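Local coordinates for SAM-dependent O-methyltransferase (Thermotoga maritima, PDB 1O54) that transfers methyl groups from S-adenosyl-L-methionine to oxygen atoms of its acceptor and assembles as a homotetramer built from two dimers, at the interface of chains A and B. Numbering follows the deposited sequence. Chains: chain A/B, SAM-dependent O-methyltransferase.

Contact 1: the interface of chains A and B. Residues chain A 112, 135-136, 165; chain B 112, 135-136, 165.
Two salt bridges, related by the two-fold axis, pair A:Arg165 with B:Glu112 and B:Arg165 with A:Glu112. In each, the arginine NH2 donates to the glutamate OE2 at 3.0 Å. The carboxylate lies close to the guanidinium plane but is itself met from above, the two planes being turned 69° apart. The glutamate chain starts with CG anti to the backbone N and then bends at chi2 (71°), whereas the arginine arrives extended from CG to NE, so the chains cross obliquely.

Within its own chain the arginine is probably steadied by the peptide that lies over one face of its guanidinium. In chain A this is the peptide of A:Gly135 and A:Ser136, A:Gly135 C being 3.3 Å above the plane of A:Arg165.

Water completes the network. Water 2 joins B:Glu112 OE2 to both terminal nitrogens of A:Arg165, and water 1 does the same for the twin pair. Water 3 binds both OE2 atoms and, nearly straight, the backbone N of A:Ser136 and B:Ser136; it probably eases the repulsion between the carboxylates, whose OE2 atoms are 4.9 Å apart.

The groups come from the loop preceding strand 115-119, the turn directly after helix 125-134, and the 3-10 helix 163-165 that leads into strand 166-169.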
# COMPACT_ATOMS: atom_id res chain seq x y z
N GLU A 112 -10.72 11.56 -28.62
CA GLU A 112 -11.66 12.26 -29.51
C GLU A 112 -12.09 11.37 -30.65
O GLU A 112 -11.26 10.84 -31.39
CB GLU A 112 -11.00 13.53 -30.06
CG GLU A 112 -11.92 14.40 -30.91
CD GLU A 112 -13.00 15.11 -30.14
OE1 GLU A 112 -14.18 15.11 -30.61
OE2 GLU A 112 -12.68 15.70 -29.07
N GLY A 135 -14.93 13.07 -26.51
CA GLY A 135 -15.10 14.38 -27.14
C GLY A 135 -16.48 14.57 -27.75
O GLY A 135 -17.36 13.72 -27.65
N SER A 136 -16.69 15.72 -28.38
CA SER A 136 -17.97 15.97 -29.03
C SER A 136 -18.23 15.08 -30.25
O SER A 136 -19.39 14.92 -30.67
CB SER A 136 -18.10 17.44 -29.46
OG SER A 136 -17.14 17.76 -30.44
N ARG A 165 -23.50 12.78 -25.88
CA ARG A 165 -22.40 11.89 -26.25
C ARG A 165 -22.67 10.42 -25.92
O ARG A 165 -21.82 9.57 -26.22
CB ARG A 165 -21.13 12.32 -25.52
CG ARG A 165 -20.69 13.74 -25.78
CD ARG A 165 -19.45 14.09 -25.05
NE ARG A 165 -19.03 15.45 -25.34
CZ ARG A 165 -17.82 15.92 -25.06
NH1 ARG A 165 -16.92 15.15 -24.46
NH2 ARG A 165 -17.53 17.17 -25.39
N GLU B 112 -14.51 19.80 -21.57
CA GLU B 112 -14.68 20.46 -22.87
C GLU B 112 -14.73 21.96 -22.70
O GLU B 112 -15.56 22.49 -21.95
CB GLU B 112 -15.96 19.96 -23.55
CG GLU B 112 -16.17 20.51 -24.96
CD GLU B 112 -15.22 19.95 -26.00
OE1 GLU B 112 -14.69 20.77 -26.82
OE2 GLU B 112 -15.01 18.72 -26.01
N GLY B 135 -10.88 19.00 -24.84
CA GLY B 135 -11.65 18.86 -26.07
C GLY B 135 -11.15 19.75 -27.19
O GLY B 135 -10.15 20.46 -27.06
N SER B 136 -11.82 19.70 -28.34
CA SER B 136 -11.43 20.56 -29.45
C SER B 136 -11.66 22.06 -29.19
O SER B 136 -11.05 22.90 -29.88
CB SER B 136 -12.16 20.16 -30.74
OG SER B 136 -13.56 20.38 -30.61
N ARG B 165 -4.45 21.95 -29.73
CA ARG B 165 -5.10 22.28 -28.45
C ARG B 165 -4.16 22.91 -27.43
O ARG B 165 -4.59 23.26 -26.33
CB ARG B 165 -5.70 21.02 -27.84
CG ARG B 165 -6.70 20.30 -28.72
CD ARG B 165 -7.25 19.09 -28.06
NE ARG B 165 -8.24 18.43 -28.90
CZ ARG B 165 -9.09 17.51 -28.46
NH1 ARG B 165 -9.05 17.12 -27.19
NH2 ARG B 165 -9.97 17.00 -29.30
O HOH W 1 -11.21 15.17 -26.94
O HOH W 2 -14.52 16.81 -24.25
O HOH W 3 -14.33 17.83 -28.63

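Contact 2: the interface of chains A and B. Residues chain A 273-275; chain B 66, 68, 74.
A:Glu275, near the C-terminus, buries 62 Å² against chain B, and its carboxylate meets B:Arg68 tip to tip. The two flat groups are almost coplanar, 5° apart, and the arginine grips side-on: NH2 donates to OE1 of A:Glu275 at 2.8 Å, while NE donates to OE2 of the same residue at 3.2 Å. Each oxygen uses its syn lone pair, and both bonds are nearly straight, a well-matched bidentate salt bridge. The glutamate chain bends at chi2 (102°) to turn its tip toward the arginine, and CG2 of B:Ile66 packs against the carboxylate carbon CD at 3.8 Å.

B:Arg68 also bends at chi2, and CB of B:Lys74, from the same chain, lies over one guanidinium face toward the rim. Its NH2 reaches on to A:Glu274 OE1 in a weaker, less straight salt bridge, so this nitrogen serves two carboxylates.

B:Lys74 leaves its backbone with CG anti to N, then kinks at chi3 (74°). Its ammonium NZ forms a short hydrogen bond to the backbone O of A:Arg273, in the carbonyl plane, and a salt bridge of 3.2 Å to A:Glu274 OE2, which it meets from well above the carboxylate plane. The two carboxylate oxygens of A:Glu274 are thus shared between arginine and lysine.

In the fold, the C-terminal tail of chain A that follows strand 263-269 reaches out to strands 66-68 and 74-78 in the N-terminal part of chain B.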
# COMPACT_ATOMS: atom_id res chain seq x y z
N ARG A 273 -5.29 -16.20 -32.94
CA ARG A 273 -4.21 -16.71 -32.11
C ARG A 273 -3.07 -17.19 -33.01
O ARG A 273 -1.90 -17.04 -32.67
CB ARG A 273 -4.72 -17.87 -31.23
CG ARG A 273 -6.22 -17.80 -30.86
CD ARG A 273 -6.56 -17.93 -29.39
NE ARG A 273 -5.67 -18.85 -28.68
CZ ARG A 273 -5.36 -18.76 -27.38
NH1 ARG A 273 -5.84 -17.77 -26.62
NH2 ARG A 273 -4.53 -19.65 -26.84
N GLU A 274 -3.44 -17.72 -34.17
CA GLU A 274 -2.47 -18.28 -35.12
C GLU A 274 -2.97 -18.03 -36.53
O GLU A 274 -4.18 -17.82 -36.74
CB GLU A 274 -2.33 -19.80 -34.92
CG GLU A 274 -1.76 -20.23 -33.57
CD GLU A 274 -0.33 -19.78 -33.36
OE1 GLU A 274 0.41 -19.62 -34.37
OE2 GLU A 274 0.08 -19.58 -32.18
N GLU A 275 -2.06 -18.05 -37.50
CA GLU A 275 -2.46 -17.94 -38.89
C GLU A 275 -3.26 -19.18 -39.29
O GLU A 275 -3.06 -20.26 -38.74
CB GLU A 275 -1.26 -17.78 -39.83
CG GLU A 275 -0.52 -16.45 -39.72
CD GLU A 275 0.77 -16.55 -38.92
OE1 GLU A 275 0.77 -17.24 -37.89
OE2 GLU A 275 1.77 -15.91 -39.33
N ILE B 66 -1.16 -10.46 -37.15
CA ILE B 66 0.13 -11.07 -36.87
C ILE B 66 1.22 -10.59 -37.82
O ILE B 66 1.02 -10.43 -39.04
CB ILE B 66 -0.01 -12.61 -36.96
CG1 ILE B 66 -0.84 -13.10 -35.77
CG2 ILE B 66 1.35 -13.28 -37.03
CD1 ILE B 66 -1.35 -14.52 -35.88
N ARG B 68 5.40 -11.86 -38.30
CA ARG B 68 6.44 -12.80 -37.91
C ARG B 68 7.82 -12.19 -38.17
O ARG B 68 8.04 -11.49 -39.16
CB ARG B 68 6.34 -14.08 -38.73
CG ARG B 68 5.08 -14.89 -38.50
CD ARG B 68 5.28 -16.07 -37.57
NE ARG B 68 4.03 -16.74 -37.26
CZ ARG B 68 3.87 -17.59 -36.25
NH1 ARG B 68 4.89 -17.91 -35.46
NH2 ARG B 68 2.68 -18.13 -36.02
N LYS B 74 6.25 -14.90 -33.28
CA LYS B 74 4.95 -14.30 -33.57
C LYS B 74 4.75 -13.01 -32.77
O LYS B 74 4.82 -13.02 -31.52
CB LYS B 74 3.81 -15.29 -33.23
CG LYS B 74 2.40 -14.83 -33.64
CD LYS B 74 1.31 -15.80 -33.17
CE LYS B 74 1.07 -15.69 -31.68
NZ LYS B 74 -0.00 -16.59 -31.19

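Contact 3: the interface of chains A and B. Residues chain A 241-244; chain B 236-238.
Two strands 234-245, one from each chain, run antiparallel and bond through their backbones. A:Arg242 N donates to B:Glu238 O at 2.8 Å, nearly along the C=O axis, and B:Glu238 N returns a bond to A:Arg242 O at 3.0 Å. Further along, A:Tyr244 N reaches B:Val236 O from somewhat above the carbonyl plane.

On one side of this pairing, three donors converge on B:Glu238 OE2. NE and NH2 of A:Arg242 approach side-on within the guanidinium plane, NH2 at 2.9 Å on the syn lone pair and NE at 3.0 Å on the anti one. The phenol OH of A:Tyr244 comes from above the carboxylate plane, at 2.5 Å from OE2. The concentration of donors would favour a charged carboxylate. A glutamine here would probably weaken the cluster, since the negative charge paired with the arginine would be lost.

On the other side, A:Pro243 lies over the indole of B:Trp237, its CB 3.6 Å from the centroid of the six-membered ring in a CH-pi contact, and A:Phe241 CB touches the same ring near CZ3.

Torsions and water set these groups. B:Glu238 holds CG in the crowded position between backbone N and carbonyl carbon (chi1 80°) and then extends, while A:Arg242 bends at chi3 (69°) to run alongside it. Water 5 links B:Glu238 OE1 to A:Tyr244 OH, and water 4 links B:Val236 N to A:Tyr244 O.

The strand pairing carries beta structure across the boundary, tying two subunits of the tetramer.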
# COMPACT_ATOMS: atom_id res chain seq x y z
N PHE A 241 -5.09 4.48 -2.77
CA PHE A 241 -4.91 5.92 -2.67
C PHE A 241 -4.95 6.33 -1.21
O PHE A 241 -5.86 5.94 -0.48
CB PHE A 241 -5.98 6.66 -3.45
CG PHE A 241 -5.71 6.77 -4.90
CD1 PHE A 241 -5.66 5.64 -5.70
CD2 PHE A 241 -5.48 8.00 -5.48
CE1 PHE A 241 -5.43 5.73 -7.06
CE2 PHE A 241 -5.26 8.12 -6.82
CZ PHE A 241 -5.21 6.98 -7.63
N ARG A 242 -3.95 7.09 -0.79
CA ARG A 242 -3.82 7.47 0.61
C ARG A 242 -3.77 8.98 0.69
O ARG A 242 -2.87 9.58 0.11
CB ARG A 242 -2.52 6.90 1.20
CG ARG A 242 -2.40 7.20 2.64
CD ARG A 242 -1.55 6.20 3.44
NE ARG A 242 -0.16 6.33 3.04
CZ ARG A 242 0.86 5.76 3.66
NH1 ARG A 242 0.66 5.02 4.73
NH2 ARG A 242 2.08 5.95 3.19
N PRO A 243 -4.68 9.60 1.42
CA PRO A 243 -4.55 11.03 1.69
C PRO A 243 -3.74 11.36 2.93
O PRO A 243 -3.61 10.52 3.84
CB PRO A 243 -6.00 11.44 1.87
CG PRO A 243 -6.60 10.31 2.57
CD PRO A 243 -5.90 9.05 2.06
N TYR A 244 -3.22 12.59 3.00
CA TYR A 244 -2.44 13.09 4.11
C TYR A 244 -3.14 14.24 4.80
O TYR A 244 -3.87 15.01 4.14
CB TYR A 244 -1.07 13.57 3.59
CG TYR A 244 -0.12 12.45 3.30
CD1 TYR A 244 -0.33 11.59 2.25
CD2 TYR A 244 1.05 12.26 4.06
CE1 TYR A 244 0.52 10.54 1.99
CE2 TYR A 244 1.92 11.20 3.78
CZ TYR A 244 1.67 10.38 2.76
OH TYR A 244 2.50 9.31 2.42
N VAL B 236 -3.87 16.41 -0.05
CA VAL B 236 -2.60 15.80 -0.46
C VAL B 236 -2.84 14.29 -0.61
O VAL B 236 -3.33 13.65 0.32
CB VAL B 236 -1.50 16.06 0.59
CG1 VAL B 236 -0.22 15.33 0.22
CG2 VAL B 236 -1.26 17.52 0.83
N TRP B 237 -2.48 13.75 -1.77
CA TRP B 237 -2.72 12.34 -2.12
C TRP B 237 -1.43 11.68 -2.60
O TRP B 237 -0.58 12.31 -3.26
CB TRP B 237 -3.78 12.24 -3.22
CG TRP B 237 -5.13 12.55 -2.75
CD1 TRP B 237 -5.78 13.77 -2.77
CD2 TRP B 237 -6.04 11.62 -2.16
NE1 TRP B 237 -7.04 13.64 -2.21
CE2 TRP B 237 -7.22 12.33 -1.84
CE3 TRP B 237 -5.99 10.26 -1.86
CZ2 TRP B 237 -8.34 11.72 -1.25
CZ3 TRP B 237 -7.11 9.64 -1.29
CH2 TRP B 237 -8.24 10.37 -0.96
N GLU B 238 -1.30 10.39 -2.30
CA GLU B 238 -0.36 9.55 -2.99
C GLU B 238 -1.08 8.27 -3.41
O GLU B 238 -2.07 7.87 -2.75
CB GLU B 238 0.86 9.20 -2.13
CG GLU B 238 0.61 8.10 -1.16
CD GLU B 238 1.82 7.78 -0.26
OE1 GLU B 238 2.97 7.69 -0.73
OE2 GLU B 238 1.56 7.58 0.91
O HOH W 4 -5.59 15.49 2.14
O HOH W 5 5.10 8.39 1.10

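Contact 4: the interface of chains A and B. Residues chain A 80-82, 84, 132; chain B 109-111, 208.
The start of helix 82-87 and the far part of helix 125-134 in chain A meet the loop 109-111 of chain B, with strand 207-213 of chain B alongside. B:Asp109 is the hub, and its OD1 accepts three bonds. A:Arg132 reaches it end-on, NH1 at 2.9 Å and NH2 at 3.2 Å from the same OD1, which lies in the guanidinium plane but is approached from above the carboxylate plane. The third donor is A:Leu82 N, 3.0 Å from OD1 along an almost straight line; the carboxylate thus takes up a backbone N-H at the first turn of helix 82-87, whose dipole would probably help stabilise its charge. An alanine in place of B:Asp109 would probably leave the A:Arg132 guanidinium without its cross-chain salt bridge and loosen the hold on the helix start.

The arginine is extended from CG to NE and crosses the aspartate at about a right angle. Its guanidinium is sandwiched: B:Lys111 CB lies 3.8 Å above the centre of one face, and A:Leu82 CB covers the rim of the other.

Within chain A, A:Ser81 and A:Asp84 cap the helix reciprocally: A:Ser81 N donates to OD2 of A:Asp84, and A:Asp84 N to OG of A:Ser81. B:Arg208 points tip to tip at that aspartate, a long salt bridge.

Water 6 lies 2.6 Å from both B:Asp109 OD2 and A:Pro80 O; it and water 8, modelled too close together, may be alternative positions of one bridging water.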
# COMPACT_ATOMS: atom_id res chain seq x y z
N PRO A 80 -19.64 22.42 -8.65
CA PRO A 80 -19.23 21.03 -8.44
C PRO A 80 -18.50 20.44 -9.63
O PRO A 80 -18.83 20.73 -10.80
CB PRO A 80 -20.56 20.27 -8.24
CG PRO A 80 -21.63 21.22 -8.41
CD PRO A 80 -21.08 22.58 -8.71
N SER A 81 -17.52 19.62 -9.32
CA SER A 81 -16.82 18.84 -10.34
C SER A 81 -17.62 17.56 -10.60
O SER A 81 -18.53 17.20 -9.85
CB SER A 81 -15.41 18.46 -9.89
OG SER A 81 -15.45 17.67 -8.71
N LEU A 82 -17.23 16.85 -11.65
CA LEU A 82 -17.81 15.55 -11.90
C LEU A 82 -17.53 14.64 -10.73
O LEU A 82 -18.41 13.95 -10.30
CB LEU A 82 -17.26 15.01 -13.21
CG LEU A 82 -17.76 13.63 -13.59
CD1 LEU A 82 -19.26 13.60 -13.68
CD2 LEU A 82 -17.14 13.17 -14.89
N ASP A 84 -17.18 15.51 -7.60
CA ASP A 84 -18.15 15.92 -6.59
C ASP A 84 -19.52 15.31 -6.82
O ASP A 84 -20.15 14.81 -5.87
CB ASP A 84 -18.33 17.43 -6.50
CG ASP A 84 -17.07 18.16 -6.08
OD1 ASP A 84 -16.26 17.62 -5.26
OD2 ASP A 84 -16.82 19.30 -6.51
N ARG A 132 -16.83 12.17 -21.39
CA ARG A 132 -15.91 13.31 -21.46
C ARG A 132 -14.75 12.98 -22.39
O ARG A 132 -14.35 13.83 -23.22
CB ARG A 132 -15.38 13.67 -20.09
CG ARG A 132 -16.35 14.44 -19.27
CD ARG A 132 -15.69 15.08 -18.10
NE ARG A 132 -16.55 16.07 -17.49
CZ ARG A 132 -16.23 16.71 -16.37
NH1 ARG A 132 -15.09 16.47 -15.78
NH2 ARG A 132 -17.05 17.61 -15.88
N ASP B 109 -10.99 18.55 -12.80
CA ASP B 109 -12.28 18.62 -13.50
C ASP B 109 -12.12 19.14 -14.93
O ASP B 109 -13.01 19.84 -15.44
CB ASP B 109 -13.27 19.49 -12.73
CG ASP B 109 -14.72 19.24 -13.16
OD1 ASP B 109 -15.13 18.06 -13.35
OD2 ASP B 109 -15.49 20.19 -13.31
N VAL B 110 -10.99 18.81 -15.56
CA VAL B 110 -10.71 19.30 -16.92
C VAL B 110 -11.76 18.73 -17.88
O VAL B 110 -11.99 17.52 -17.93
CB VAL B 110 -9.28 19.00 -17.41
CG1 VAL B 110 -9.04 19.62 -18.74
CG2 VAL B 110 -8.24 19.44 -16.38
N LYS B 111 -12.40 19.64 -18.62
CA LYS B 111 -13.55 19.29 -19.44
C LYS B 111 -13.62 20.18 -20.66
O LYS B 111 -12.88 21.16 -20.81
CB LYS B 111 -14.81 19.44 -18.62
CG LYS B 111 -15.11 20.86 -18.27
CD LYS B 111 -16.22 21.01 -17.23
CE LYS B 111 -16.73 22.47 -17.24
NZ LYS B 111 -15.74 23.53 -16.83
N ARG B 208 -9.38 25.38 -9.99
CA ARG B 208 -8.70 24.28 -9.33
C ARG B 208 -7.22 24.26 -9.67
O ARG B 208 -6.79 24.42 -10.82
CB ARG B 208 -9.34 22.98 -9.73
CG ARG B 208 -10.81 22.89 -9.34
CD ARG B 208 -11.52 21.63 -9.82
NE ARG B 208 -12.83 21.53 -9.12
CZ ARG B 208 -13.94 22.10 -9.55
NH1 ARG B 208 -13.93 22.84 -10.65
NH2 ARG B 208 -15.06 21.97 -8.87
O HOH W 6 -17.89 21.07 -13.23
O HOH W 7 -12.11 15.48 -16.25
O HOH W 8 -16.35 22.38 -12.13

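The contacts belong to one two-fold interface: contact 1 straddles the axis and is its own twin, whereas contacts 2, 3 and 4 each recur with the chains exchanged. Contacts 1 and 4 are near neighbours, their C-alpha centres about 14 Å apart, and share elements: the loop 109-112 contributes to both, and helix 125-134 enters contact 4 while the turn just after it enters contact 1. Contact 3 follows at about 19 Å from contact 4 and 30 Å from contact 1. Contact 2 stands apart, at 36 to 44 Å from the others. Such a spread probably fixes the relative orientation of the subunits within the tetramer.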